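Local coordinates for GH127 beta-L-arabinofuranoside (Geobacillus stearothermophilus, PDB 4QK0), which probably hydrolyses terminal beta-L-arabinofuranosyl residues from arabinose-containing sugars, as a retaining glycoside hydrolase of family GH127, at residues A[82-87]-A[151-156]; A[339-344]-A[418-423]. All blocks are in the same frame, centred on the assembly; numbering follows the deposited sequence.

Interaction 1 (A[82-87]-A[151-156])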
loop_
_atom_site.group_PDB
_atom_site.type_symbol
_atom_site.label_atom_id
_atom_site.label_comp_id
_atom_site.label_asym_id
_atom_site.label_seq_id
_atom_site.Cartn_x
_atom_site.Cartn_y
_atom_site.Cartn_z
ATOM N N TRP A 82 28.461 9.982 15.455
ATOM C CA TRP A 82 28.577 11.321 16.039
ATOM C C TRP A 82 30.071 11.758 15.976
ATOM O O TRP A 82 30.383 12.876 15.522
ATOM C CB TRP A 82 28.009 11.347 17.474
ATOM C CG TRP A 82 28.059 12.664 18.175
ATOM C CD1 TRP A 82 27.094 13.634 18.174
ATOM C CD2 TRP A 82 29.138 13.184 18.957
ATOM N NE1 TRP A 82 27.520 14.718 18.899
ATOM C CE2 TRP A 82 28.755 14.456 19.407
ATOM C CE3 TRP A 82 30.374 12.687 19.347
ATOM C CZ2 TRP A 82 29.577 15.245 20.209
ATOM C CZ3 TRP A 82 31.178 13.466 20.173
ATOM C CH2 TRP A 82 30.775 14.726 20.587
ATOM N N LEU A 83 30.987 10.856 16.352
ATOM C CA LEU A 83 32.443 11.177 16.249
ATOM C C LEU A 83 32.876 11.519 14.821
ATOM O O LEU A 83 33.631 12.458 14.598
ATOM C CB LEU A 83 33.288 10.039 16.764
ATOM C CG LEU A 83 33.246 9.849 18.297
ATOM C CD1 LEU A 83 33.859 8.524 18.676
ATOM C CD2 LEU A 83 33.963 10.975 18.999
ATOM N N GLU A 84 32.343 10.794 13.852
ATOM C CA GLU A 84 32.705 11.022 12.475
ATOM C C GLU A 84 32.270 12.380 12.023
ATOM O O GLU A 84 33.036 13.126 11.376
ATOM C CB GLU A 84 32.154 9.934 11.550
ATOM C CG GLU A 84 32.728 10.069 10.130
ATOM C CD GLU A 84 32.070 9.177 9.074
ATOM O OE1 GLU A 84 31.395 8.213 9.451
ATOM O OE2 GLU A 84 32.267 9.439 7.860
ATOM N N ALA A 85 31.048 12.746 12.339
ATOM C CA ALA A 85 30.605 14.103 11.994
ATOM C C ALA A 85 31.432 15.191 12.695
ATOM O O ALA A 85 31.715 16.245 12.120
ATOM C CB ALA A 85 29.152 14.285 12.351
ATOM N N VAL A 86 31.746 14.960 13.958
ATOM C CA VAL A 86 32.515 15.934 14.745
ATOM C C VAL A 86 33.882 16.151 14.100
ATOM O O VAL A 86 34.291 17.276 13.917
ATOM C CB VAL A 86 32.640 15.452 16.211
ATOM C CG1 VAL A 86 33.805 16.112 16.910
ATOM C CG2 VAL A 86 31.356 15.727 16.979
ATOM N N ALA A 87 34.523 15.055 13.696
ATOM C CA ALA A 87 35.755 15.116 12.883
ATOM C C ALA A 87 35.659 16.048 11.727
ATOM O O ALA A 87 36.526 16.930 11.542
ATOM C CB ALA A 87 36.119 13.735 12.385
ATOM N N ALA A 151 37.324 6.944 13.151
ATOM C CA ALA A 151 38.746 7.028 13.479
ATOM C C ALA A 151 39.588 7.548 12.308
ATOM O O ALA A 151 40.432 8.430 12.479
ATOM C CB ALA A 151 39.267 5.682 13.965
ATOM N N VAL A 152 39.293 7.070 11.109
ATOM C CA VAL A 152 39.964 7.588 9.915
ATOM C C VAL A 152 39.701 9.078 9.772
ATOM O O VAL A 152 40.631 9.886 9.584
ATOM C CB VAL A 152 39.516 6.853 8.629
ATOM C CG1 VAL A 152 40.050 7.548 7.370
ATOM C CG2 VAL A 152 39.996 5.427 8.661
ATOM N N ALA A 153 38.432 9.447 9.861
ATOM C CA ALA A 153 38.074 10.836 9.712
ATOM C C ALA A 153 38.727 11.729 10.779
ATOM O O ALA A 153 39.092 12.869 10.496
ATOM C CB ALA A 153 36.556 11.020 9.744
ATOM N N TYR A 154 38.744 11.244 12.003
ATOM C CA TYR A 154 39.236 12.010 13.111
ATOM C C TYR A 154 40.764 12.202 12.949
ATOM O O TYR A 154 41.281 13.262 13.226
ATOM C CB TYR A 154 38.867 11.312 14.448
ATOM C CG TYR A 154 39.046 12.219 15.635
ATOM C CD1 TYR A 154 38.105 13.192 15.925
ATOM C CD2 TYR A 154 40.188 12.146 16.443
ATOM C CE1 TYR A 154 38.266 14.061 16.986
ATOM C CE2 TYR A 154 40.358 13.003 17.516
ATOM C CZ TYR A 154 39.391 13.960 17.783
ATOM O OH TYR A 154 39.520 14.847 18.835
ATOM N N PHE A 155 41.462 11.180 12.467
ATOM C CA PHE A 155 42.873 11.340 12.148
ATOM C C PHE A 155 43.161 12.402 11.085
ATOM O O PHE A 155 44.021 13.266 11.261
ATOM C CB PHE A 155 43.463 10.026 11.695
ATOM C CG PHE A 155 44.892 10.153 11.299
ATOM C CD1 PHE A 155 45.849 10.529 12.247
ATOM C CD2 PHE A 155 45.286 9.958 9.994
ATOM C CE1 PHE A 155 47.173 10.695 11.896
ATOM C CE2 PHE A 155 46.620 10.109 9.634
ATOM C CZ PHE A 155 47.556 10.468 10.583
ATOM N N ARG A 156 42.434 12.353 9.998
ATOM C CA ARG A 156 42.620 13.295 8.901
ATOM C C ARG A 156 42.324 14.675 9.345
ATOM O O ARG A 156 42.939 15.601 8.842
ATOM C CB ARG A 156 41.727 12.960 7.678
ATOM C CG ARG A 156 42.147 11.666 7.034
ATOM C CD ARG A 156 41.430 11.319 5.747
ATOM N NE ARG A 156 42.466 10.678 4.952
ATOM C CZ ARG A 156 42.312 9.640 4.153
ATOM N NH1 ARG A 156 41.111 9.088 3.994
ATOM N NH2 ARG A 156 43.393 9.180 3.509
#
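Ala87 and Ala153 face each other between helix 76-92 and helix 140-158, and their methyls meet at 3.8 Å, Ala87 CB to Ala153 CB. The same Ala87 methyl also lies against the partner's backbone, its CB 3.6 Å from Tyr154 CA and equally near the carbonyl oxygen of Ala153. Small residues at the crossing point thus let one helix rest directly on the main chain of the other, and the axes of the two segments come within 8.1 Å. The helices run in nearly the same direction, 21° apart, and belong to the (alpha/alpha) barrel expected of a GH127 catalytic domain, a member of the six-hairpin clan.

Longer side chains enlarge the apolar patch. With CG anti to the backbone N (chi1 -166°), the Tyr154 ring leans alongside Ala87, obliquely, with its CD1 4.1 Å from Ala87 CB. The ring also touches Ala102 and Ile106 of helix 96-112. Glu84 joins through its aliphatic part, with CG 4.0 Å from Ala153 CB.

Polar groups of these two side chains find their partners elsewhere. The hydroxyl of Tyr154 is hydrogen-bonded to Asp103, which ties the far end of the ring to helix 96-112. The extended chain of Glu84 carries its buried carboxylate away from the alanines, where OE2 is hydrogen-bonded to the Tyr88 hydroxyl and OE1 forms a salt bridge with Arg419.

Interaction 2 (A[339-344]-A[418-423])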
loop_
_atom_site.group_PDB
_atom_site.type_symbol
_atom_site.label_atom_id
_atom_site.label_comp_id
_atom_site.label_asym_id
_atom_site.label_seq_id
_atom_site.Cartn_x
_atom_site.Cartn_y
_atom_site.Cartn_z
ATOM N N ALA A 339 23.447 7.071 1.445
ATOM C CA ALA A 339 24.291 5.962 0.953
ATOM C C ALA A 339 24.480 6.043 -0.571
ATOM O O ALA A 339 25.536 5.696 -1.095
ATOM C CB ALA A 339 23.677 4.638 1.297
ATOM N N LEU A 340 23.472 6.536 -1.280
ATOM C CA LEU A 340 23.627 6.688 -2.714
ATOM C C LEU A 340 24.715 7.716 -3.007
ATOM O O LEU A 340 25.513 7.563 -3.915
ATOM C CB LEU A 340 22.327 7.077 -3.338
ATOM C CG LEU A 340 22.228 7.387 -4.823
ATOM C CD1 LEU A 340 22.718 6.212 -5.663
ATOM C CD2 LEU A 340 20.791 7.726 -5.171
ATOM N N VAL A 341 24.751 8.774 -2.234
ATOM C CA VAL A 341 25.797 9.760 -2.423
ATOM C C VAL A 341 27.197 9.111 -2.259
ATOM O O VAL A 341 28.090 9.355 -3.077
ATOM C CB VAL A 341 25.652 10.920 -1.451
ATOM C CG1 VAL A 341 26.868 11.863 -1.544
ATOM C CG2 VAL A 341 24.368 11.698 -1.755
ATOM N N PHE A 342 27.374 8.316 -1.217
ATOM C CA PHE A 342 28.653 7.630 -0.990
ATOM C C PHE A 342 29.004 6.768 -2.211
ATOM O O PHE A 342 30.153 6.748 -2.643
ATOM C CB PHE A 342 28.667 6.723 0.238
ATOM C CG PHE A 342 28.371 7.407 1.554
ATOM C CD1 PHE A 342 28.702 8.737 1.783
ATOM C CD2 PHE A 342 27.769 6.693 2.582
ATOM C CE1 PHE A 342 28.431 9.340 3.018
ATOM C CE2 PHE A 342 27.504 7.293 3.835
ATOM C CZ PHE A 342 27.848 8.619 4.049
ATOM N N TRP A 343 28.029 6.039 -2.719
ATOM C CA TRP A 343 28.242 5.167 -3.854
ATOM C C TRP A 343 28.715 5.966 -5.052
ATOM O O TRP A 343 29.702 5.584 -5.686
ATOM C CB TRP A 343 26.973 4.459 -4.202
ATOM C CG TRP A 343 27.114 3.438 -5.247
ATOM C CD1 TRP A 343 28.261 2.800 -5.634
ATOM C CD2 TRP A 343 26.059 2.845 -6.012
ATOM N NE1 TRP A 343 27.975 1.866 -6.584
ATOM C CE2 TRP A 343 26.637 1.854 -6.829
ATOM C CE3 TRP A 343 24.676 3.029 -6.053
ATOM C CZ2 TRP A 343 25.876 1.066 -7.734
ATOM C CZ3 TRP A 343 23.917 2.251 -6.945
ATOM C CH2 TRP A 343 24.515 1.274 -7.763
ATOM N N THR A 344 28.073 7.093 -5.325
ATOM C CA THR A 344 28.417 7.866 -6.499
ATOM C C THR A 344 29.880 8.311 -6.458
ATOM O O THR A 344 30.560 8.383 -7.471
ATOM C CB THR A 344 27.540 9.125 -6.671
ATOM O OG1 THR A 344 27.649 9.958 -5.505
ATOM C CG2 THR A 344 26.070 8.734 -6.859
ATOM N N ALA A 418 24.134 14.600 9.503
ATOM C CA ALA A 418 25.230 15.433 9.978
ATOM C C ALA A 418 26.561 15.053 9.330
ATOM O O ALA A 418 27.303 15.940 8.936
ATOM C CB ALA A 418 25.372 15.315 11.478
ATOM N N ARG A 419 26.895 13.757 9.279
ATOM C CA ARG A 419 28.216 13.376 8.761
ATOM C C ARG A 419 28.335 13.676 7.296
ATOM O O ARG A 419 29.399 14.104 6.866
ATOM C CB ARG A 419 28.609 11.949 9.084
ATOM C CG ARG A 419 27.818 10.863 8.404
ATOM C CD ARG A 419 28.337 9.513 8.877
ATOM N NE ARG A 419 27.634 8.425 8.233
ATOM C CZ ARG A 419 28.190 7.312 7.780
ATOM N NH1 ARG A 419 29.508 7.110 7.859
ATOM N NH2 ARG A 419 27.416 6.388 7.215
ATOM N N LEU A 420 27.250 13.561 6.538
ATOM C CA LEU A 420 27.305 13.968 5.142
ATOM C C LEU A 420 27.435 15.487 4.932
ATOM O O LEU A 420 28.302 15.991 4.158
ATOM C CB LEU A 420 26.077 13.475 4.393
ATOM C CG LEU A 420 25.987 13.939 2.941
ATOM C CD1 LEU A 420 27.175 13.407 2.154
ATOM C CD2 LEU A 420 24.717 13.437 2.298
ATOM N N ILE A 421 26.558 16.244 5.586
ATOM C CA ILE A 421 26.522 17.682 5.397
ATOM C C ILE A 421 27.852 18.255 5.815
ATOM O O ILE A 421 28.392 19.146 5.157
ATOM C CB ILE A 421 25.375 18.306 6.232
ATOM C CG1 ILE A 421 24.023 18.062 5.532
ATOM C CG2 ILE A 421 25.565 19.796 6.405
ATOM C CD1 ILE A 421 22.831 18.418 6.376
ATOM N N ALA A 422 28.370 17.774 6.944
ATOM C CA ALA A 422 29.621 18.325 7.491
ATOM C C ALA A 422 30.815 18.049 6.576
ATOM O O ALA A 422 31.793 18.784 6.604
ATOM C CB ALA A 422 29.902 17.790 8.889
ATOM N N SER A 423 30.715 17.005 5.757
ATOM C CA SER A 423 31.790 16.652 4.859
ATOM C C SER A 423 31.501 17.052 3.429
ATOM O O SER A 423 32.122 16.531 2.524
ATOM C CB SER A 423 32.060 15.131 4.949
ATOM O OG SER A 423 30.935 14.384 4.544
#
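Phe342 of helix 334-350 and Arg419 of helix 413-422 reach towards each other inside the catalytic domain, whose helices probably form the (alpha/alpha) barrel of the six-hairpin clan. The axes of their segments are 11.5 Å apart and inclined at 44°, a separation bridged by side chains and not by backbone contact; the nearest CA atoms, those of Val341 and Leu420, are still 8.8 Å apart.

The polar-aromatic part of the contact is made by the rim of the Phe342 ring and the guanidinium of Arg419. Ring and guanidinium planes stand 73° apart, so the phenyl group presents its CE2-CZ border to one face of the guanidinium, while Arg419 NH2 lies near the plane of the ring and comes 3.5 Å from Phe342 CE2. This is therefore an edge-on approach and not a stack over the aromatic face. Arg419 starts with CG wedged between its backbone N and carbonyl carbon, chi1 68°, then runs straight to NE, which delivers the charged group to the phenyl edge, while NH1, on another side of the guanidinium, is held by Glu84. Tyr271 of helix 266-283 also touches the arginine.

Apolar packing fills the side nearer the helix backbones. Leu420 points at the opposite helix and its CD1 meets CG1 of Val341 at 4.0 Å. Tyr427 borders Val341, Phe342 and Leu420 together. Leu420 CD1 also approaches the Phe342 ring obliquely, 4.3 Å from Phe342 CE1.

Interactions 1 and 2, with centres 14 Å apart, are joined through helix 76-92, which packs against helix 140-158 and also against helix 413-422. The main tie is a salt bridge of 2.7 Å from Glu84 OE1 to Arg419 NH1: the acid whose CG touches Ala153 thereby anchors the guanidinium that meets Phe342, and the pairing would be expected to stabilise both charges in a buried setting. Beside it, Ala85 turns away from 151-156 and packs on 418-423, its CB 3.8 Å from Arg419 CA and 4.0 Å from Ala418 CB. Along the chain the contacts follow in series, and together they link four helices of the catalytic domain.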